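Local coordinates for protein complement factor H (Bos taurus, PDB 6XZ6) that regulates the complement system and, through its fifth sushi domain, is bound by the factor H receptor of Trypanosoma brucei, at the interface of chains B and A. Sequence-based numbering; all coordinates share one arbitrary frame. Chains: chain A, Complement factor H; chain B, GARP domain-containing protein.

Contact 1: the interface of chains B and A. Residues chain B 118, 164, 166; chain A 13-15, 18.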
ATOM      1  N   LEU B 118      17.996  -5.651  -6.203  1.00 19.29           N
ATOM      2  CA  LEU B 118      19.147  -4.917  -5.698  1.00 18.61           C
ATOM      3  C   LEU B 118      19.685  -5.611  -4.455  1.00 24.23           C
ATOM      4  O   LEU B 118      20.903  -5.765  -4.326  1.00 26.21           O
ATOM      5  CB  LEU B 118      18.827  -3.434  -5.410  1.00 17.28           C
ATOM      6  CG  LEU B 118      18.619  -2.530  -6.656  1.00 21.43           C
ATOM      7  CD1 LEU B 118      17.997  -1.199  -6.283  1.00 19.74           C
ATOM      8  CD2 LEU B 118      19.899  -2.319  -7.428  1.00 22.91           C
ATOM      9  N   GLN B 164      21.532   8.643  -7.448  1.00 19.41           N
ATOM     10  CA  GLN B 164      20.898   8.173  -8.670  1.00 19.23           C
ATOM     11  C   GLN B 164      19.494   8.703  -8.766  1.00 24.34           C
ATOM     12  O   GLN B 164      18.811   8.807  -7.744  1.00 22.42           O
ATOM     13  CB  GLN B 164      20.872   6.649  -8.709  1.00 19.15           C
ATOM     14  CG  GLN B 164      22.197   6.034  -9.065  1.00  8.53           C
ATOM     15  CD  GLN B 164      22.082   4.555  -8.985  1.00 20.62           C
ATOM     16  OE1 GLN B 164      21.778   3.910  -9.992  1.00 18.65           O
ATOM     17  NE2 GLN B 164      22.309   3.991  -7.784  1.00  9.90           N
ATOM     18  N   PHE B 166      16.852   7.353  -9.865  1.00 23.23           N
ATOM     19  CA  PHE B 166      15.889   6.349  -9.425  1.00 23.07           C
ATOM     20  C   PHE B 166      15.378   6.568  -8.003  1.00 25.61           C
ATOM     21  O   PHE B 166      14.181   6.432  -7.752  1.00 26.21           O
ATOM     22  CB  PHE B 166      16.484   4.942  -9.566  1.00 25.45           C
ATOM     23  CG  PHE B 166      15.589   3.857  -9.010  1.00 26.18           C
ATOM     24  CD1 PHE B 166      15.782   3.364  -7.723  1.00 26.12           C
ATOM     25  CD2 PHE B 166      14.530   3.353  -9.763  1.00 29.15           C
ATOM     26  CE1 PHE B 166      14.953   2.365  -7.207  1.00 26.00           C
ATOM     27  CE2 PHE B 166      13.698   2.361  -9.241  1.00 31.25           C
ATOM     28  CZ  PHE B 166      13.910   1.882  -7.960  1.00 27.39           C
TER
ATOM     29  N   GLY A  13      17.948   2.637 -15.168  1.00 26.38           N
ATOM     30  CA  GLY A  13      18.373   1.572 -14.274  1.00 25.02           C
ATOM     31  C   GLY A  13      18.905   2.083 -12.951  1.00 26.75           C
ATOM     32  O   GLY A  13      19.081   3.296 -12.785  1.00 26.55           O
ATOM     33  N   VAL A  14      19.161   1.150 -12.003  1.00 21.71           N
ATOM     34  CA  VAL A  14      19.726   1.410 -10.658  1.00 19.41           C
ATOM     35  C   VAL A  14      20.857   0.416 -10.377  1.00 25.45           C
ATOM     36  O   VAL A  14      20.633  -0.789 -10.465  1.00 28.08           O
ATOM     37  CB  VAL A  14      18.733   1.322  -9.456  1.00 20.43           C
ATOM     38  CG1 VAL A  14      18.857   2.477  -8.485  1.00 19.74           C
ATOM     39  CG2 VAL A  14      17.317   0.902  -9.795  1.00 20.00           C
ATOM     40  N   TYR A  15      22.034   0.899  -9.980  1.00 20.06           N
ATOM     41  CA  TYR A  15      23.163   0.045  -9.576  1.00 18.23           C
ATOM     42  C   TYR A  15      23.400   0.175  -8.079  1.00 22.97           C
ATOM     43  O   TYR A  15      22.882   1.094  -7.412  1.00 21.39           O
ATOM     44  CB  TYR A  15      24.457   0.352 -10.355  1.00 17.51           C
ATOM     45  CG  TYR A  15      25.046   1.721 -10.097  1.00 17.40           C
ATOM     46  CD1 TYR A  15      24.633   2.835 -10.832  1.00 19.77           C
ATOM     47  CD2 TYR A  15      26.049   1.903  -9.154  1.00 17.35           C
ATOM     48  CE1 TYR A  15      25.169   4.104 -10.587  1.00 19.44           C
ATOM     49  CE2 TYR A  15      26.590   3.165  -8.905  1.00 17.41           C
ATOM     50  CZ  TYR A  15      26.148   4.259  -9.626  1.00 21.64           C
ATOM     51  OH  TYR A  15      26.678   5.498  -9.397  1.00 24.69           O
ATOM     52  N   GLU A  18      26.733   2.351  -4.270  1.00 20.76           N
ATOM     53  CA  GLU A  18      26.993   3.658  -4.825  1.00 19.70           C
ATOM     54  C   GLU A  18      28.209   4.294  -4.135  1.00 26.97           C
ATOM     55  O   GLU A  18      28.129   4.709  -2.974  1.00 28.76           O
ATOM     56  CB  GLU A  18      25.746   4.526  -4.721  1.00 19.87           C
ATOM     57  CG  GLU A  18      25.713   5.542  -5.824  1.00 23.63           C
ATOM     58  CD  GLU A  18      24.576   6.504  -5.683  1.00 33.67           C
ATOM     59  OE1 GLU A  18      24.829   7.651  -5.252  1.00 38.02           O
ATOM     60  OE2 GLU A  18      23.434   6.105  -5.998  1.00 23.81           O
TER
HETATM   61  O   HOH W   1      18.898   6.233 -11.868  1.00 25.09           O
HETATM   62  O   HOH W   2      21.327   4.893 -12.388  1.00 29.95           O

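Contact 2: the interface of chains B and A. Residues chain B 9, 12-13, 162; chain A 15-18.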
ATOM      1  N   GLU B   9      28.042   1.514   2.081  1.00 18.78           N
ATOM      2  CA  GLU B   9      27.357   0.375   1.516  1.00 17.85           C
ATOM      3  C   GLU B   9      26.438  -0.323   2.521  1.00 20.28           C
ATOM      4  O   GLU B   9      25.397  -0.847   2.136  1.00 17.50           O
ATOM      5  CB  GLU B   9      28.375  -0.579   0.881  1.00 20.09           C
ATOM      6  CG  GLU B   9      27.701  -1.707   0.099  1.00 33.25           C
ATOM      7  CD  GLU B   9      28.584  -2.793  -0.468  1.00 45.69           C
ATOM      8  OE1 GLU B   9      28.010  -3.816  -0.902  1.00 24.87           O
ATOM      9  OE2 GLU B   9      29.830  -2.631  -0.473  1.00 50.12           O
ATOM     10  N   GLN B  12      23.449   2.039   2.920  1.00 17.60           N
ATOM     11  CA  GLN B  12      22.681   1.883   1.667  1.00 16.12           C
ATOM     12  C   GLN B  12      21.898   0.579   1.622  1.00 20.49           C
ATOM     13  O   GLN B  12      20.783   0.585   1.126  1.00 21.32           O
ATOM     14  CB  GLN B  12      23.594   1.941   0.428  1.00 16.22           C
ATOM     15  CG  GLN B  12      24.168   3.314   0.103  1.00 14.44           C
ATOM     16  CD  GLN B  12      25.309   3.235  -0.879  1.00 22.60           C
ATOM     17  OE1 GLN B  12      25.551   2.223  -1.567  1.00 18.63           O
ATOM     18  NE2 GLN B  12      26.032   4.314  -0.955  1.00 15.57           N
ATOM     19  N   THR B  13      22.500  -0.544   2.059  1.00 18.16           N
ATOM     20  CA  THR B  13      21.862  -1.871   2.018  1.00 19.30           C
ATOM     21  C   THR B  13      20.678  -1.913   3.004  1.00 24.35           C
ATOM     22  O   THR B  13      19.643  -2.466   2.667  1.00 23.37           O
ATOM     23  CB  THR B  13      22.907  -2.997   2.195  1.00 28.76           C
ATOM     24  OG1 THR B  13      23.901  -2.833   1.195  1.00 29.38           O
ATOM     25  CG2 THR B  13      22.308  -4.395   2.048  1.00 29.51           C
ATOM     26  N   TYR B 162      21.470   7.626  -1.913  1.00 16.29           N
ATOM     27  CA  TYR B 162      21.604   7.338  -3.354  1.00 15.84           C
ATOM     28  C   TYR B 162      21.410   8.596  -4.192  1.00 22.58           C
ATOM     29  O   TYR B 162      20.311   9.145  -4.241  1.00 24.12           O
ATOM     30  CB  TYR B 162      20.554   6.275  -3.764  1.00 15.64           C
ATOM     31  CG  TYR B 162      20.916   4.857  -3.365  1.00 17.49           C
ATOM     32  CD1 TYR B 162      20.623   4.368  -2.090  1.00 20.26           C
ATOM     33  CD2 TYR B 162      21.500   3.987  -4.275  1.00 17.33           C
ATOM     34  CE1 TYR B 162      20.927   3.051  -1.734  1.00 20.62           C
ATOM     35  CE2 TYR B 162      21.896   2.709  -3.901  1.00 16.88           C
ATOM     36  CZ  TYR B 162      21.579   2.229  -2.646  1.00 24.54           C
ATOM     37  OH  TYR B 162      21.903   0.935  -2.329  1.00 24.57           O
TER
ATOM     38  N   TYR A  15      22.034   0.899  -9.980  1.00 20.06           N
ATOM     39  CA  TYR A  15      23.163   0.045  -9.576  1.00 18.23           C
ATOM     40  C   TYR A  15      23.400   0.175  -8.079  1.00 22.97           C
ATOM     41  O   TYR A  15      22.882   1.094  -7.412  1.00 21.39           O
ATOM     42  CB  TYR A  15      24.457   0.352 -10.355  1.00 17.51           C
ATOM     43  CG  TYR A  15      25.046   1.721 -10.097  1.00 17.40           C
ATOM     44  CD1 TYR A  15      24.633   2.835 -10.832  1.00 19.77           C
ATOM     45  CD2 TYR A  15      26.049   1.903  -9.154  1.00 17.35           C
ATOM     46  CE1 TYR A  15      25.169   4.104 -10.587  1.00 19.44           C
ATOM     47  CE2 TYR A  15      26.590   3.165  -8.905  1.00 17.41           C
ATOM     48  CZ  TYR A  15      26.148   4.259  -9.626  1.00 21.64           C
ATOM     49  OH  TYR A  15      26.678   5.498  -9.397  1.00 24.69           O
ATOM     50  N   ARG A  16      24.179  -0.770  -7.561  1.00 20.59           N
ATOM     51  CA  ARG A  16      24.611  -0.847  -6.179  1.00 20.03           C
ATOM     52  C   ARG A  16      25.995  -1.537  -6.135  1.00 25.46           C
ATOM     53  O   ARG A  16      26.258  -2.394  -6.986  1.00 25.92           O
ATOM     54  CB  ARG A  16      23.552  -1.534  -5.292  1.00 18.63           C
ATOM     55  CG  ARG A  16      23.245  -3.012  -5.586  1.00 14.10           C
ATOM     56  CD  ARG A  16      23.731  -3.896  -4.429  1.00 14.60           C
ATOM     57  NE  ARG A  16      25.081  -4.411  -4.692  1.00 18.65           N
ATOM     58  CZ  ARG A  16      26.051  -4.496  -3.793  1.00 43.76           C
ATOM     59  NH1 ARG A  16      27.253  -4.945  -4.148  1.00 31.60           N
ATOM     60  NH2 ARG A  16      25.827  -4.138  -2.531  1.00 46.01           N
ATOM     61  N   PRO A  17      26.902  -1.182  -5.187  1.00 22.22           N
ATOM     62  CA  PRO A  17      26.782  -0.089  -4.212  1.00 21.38           C
ATOM     63  C   PRO A  17      27.070   1.254  -4.925  1.00 23.63           C
ATOM     64  O   PRO A  17      27.563   1.285  -6.061  1.00 20.14           O
ATOM     65  CB  PRO A  17      27.830  -0.454  -3.161  1.00 24.81           C
ATOM     66  CG  PRO A  17      28.907  -1.128  -3.936  1.00 30.95           C
ATOM     67  CD  PRO A  17      28.242  -1.793  -5.133  1.00 25.61           C
ATOM     68  N   GLU A  18      26.733   2.351  -4.270  1.00 20.76           N
ATOM     69  CA  GLU A  18      26.993   3.658  -4.825  1.00 19.70           C
ATOM     70  C   GLU A  18      28.209   4.294  -4.135  1.00 26.97           C
ATOM     71  O   GLU A  18      28.129   4.709  -2.974  1.00 28.76           O
ATOM     72  CB  GLU A  18      25.746   4.526  -4.721  1.00 19.87           C
ATOM     73  CG  GLU A  18      25.713   5.542  -5.824  1.00 23.63           C
ATOM     74  CD  GLU A  18      24.576   6.504  -5.683  1.00 33.67           C
ATOM     75  OE1 GLU A  18      24.829   7.651  -5.252  1.00 38.02           O
ATOM     76  OE2 GLU A  18      23.434   6.105  -5.998  1.00 23.81           O
TER

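Contact 1: the interface of chains B and A
B:Gln164 of the trypanosome receptor reads the backbone of A:Tyr15 with both ends of its side-chain amide, a worked example of how one glutamine can match the N-H and C=O of a single strand residue. The carbonyl oxygen B:Gln164 OE1 accepts the bond from A:Tyr15 N at 3.0 Å, the N-H arriving in the carbonyl plane on a lone pair, at a C=O...N angle of 120°. The amide nitrogen B:Gln164 NE2 gives one bond to A:Tyr15 O, also at 3.0 Å, and another to the carboxylate oxygen A:Glu18 OE2, which it meets on the anti side. Both acceptors lie near the amide plane, so the bonds together should fix the rotation of the group. The amide also leans over the phenol ring of A:Tyr15, the two planes 31° apart, with B:Gln164 NE2 over its centre, 3.9 Å above the ring plane.

Beside this polar grip, A:Val14 presents both methyls to B:Phe166. A:Val14 CG2 sits over the B:Phe166 ring face, 3.5 Å from the centroid, while CG1 reaches toward CD1 near the rim. B:Leu118, from helix 67-125, adds its CD2 methyl near A:Val14 O.

Farther out, two waters tie the glutamine to its surroundings: water 2 bridges B:Gln164 OE1 and A:Gly13 O, and water 1 joins that same carbonyl to B:Phe166 N at the start of helix 165-208. The amide itself is delivered by an extended chain (chi2 176°) reaching from the residue just before that helix. The site lets the receptor hold strand 13-16 of the factor H sushi domain by polar bonds to its main chain, with the A:Val14 methyls packed alongside.

Contact 2: the interface of chains B and A
B:Glu9 and A:Arg16 form the charged end of this patch, where a helix of the receptor meets the end of a factor H strand and the loop that follows it. The glutamate leaves its helix with CG anti to the backbone N (chi1 -172°) and continues extended. CB lies at the margin of contact with the A:Pro17 ring, and B:Glu9 CG then packs against A:Pro17 CB at 3.5 Å. The carboxylate carbon CD remains beside the same proline carbon, and OE2 passes near both CB and CG of the ring. B:Glu9 OE1 turns to the guanidinium group, accepting a hydrogen bond from A:Arg16 NH2 at 2.7 Å that is also a salt bridge. The oxygen lies at the edge of the guanidinium, close to its plane, but the two flat groups are turned 55° apart and B:Glu9 OE1 is met on its anti side, out of the carboxylate plane, so this is not the coplanar, two-bond pairing of a carboxylate with a guanidinium. The arginine chain bends at chi2 and chi3 to bring NH2 round, and one guanidinium face rests against A:Pro17 CD.

Nearly one helical turn along, B:Gln12 clasps the backbone of A:Glu18 at both polar atoms. B:Gln12 OE1 accepts from A:Glu18 N at 3.0 Å in a nearly straight bond, 175° at the hydrogen, although the donor is tilted from the carbonyl plane. B:Gln12 NE2 donates to A:Glu18 O at 2.9 Å, on a lone pair in the carbonyl plane.

B:Tyr162 approaches the A:Glu18 carboxylate, with ring carbon B:Tyr162 CD2 at 3.3 Å from A:Glu18 OE2 and the ring nearly perpendicular to the carboxylate. Behind the front line, B:Thr13 OG1 donates to B:Glu9 O, a bond within helix 4-61. The site lies near the start of that helix, facing the end of strand 13-16 and the turn with its cis peptide before A:Pro17, while B:Tyr162 comes from the segment between helices 148-161 and 165-208.

The C-alpha centres of contact 1 and contact 2 are about 7 Å apart, and A:Tyr15 and A:Glu18 belong to both, so the two patches read as one continuous footprint. On factor H it runs along strand 13-16 into the following loop. On the receptor it draws on helices 4-61, 67-125 and 165-208 and on the segment before the last of these, near one end of the elongated helical bundle. Contact 1 adds packing on an aromatic ring and bridging waters, contact 2 the salt bridge, and glutamine-to-backbone recognition recurs in both. Together they form part of the surface by which domain 5 docks onto the receptor.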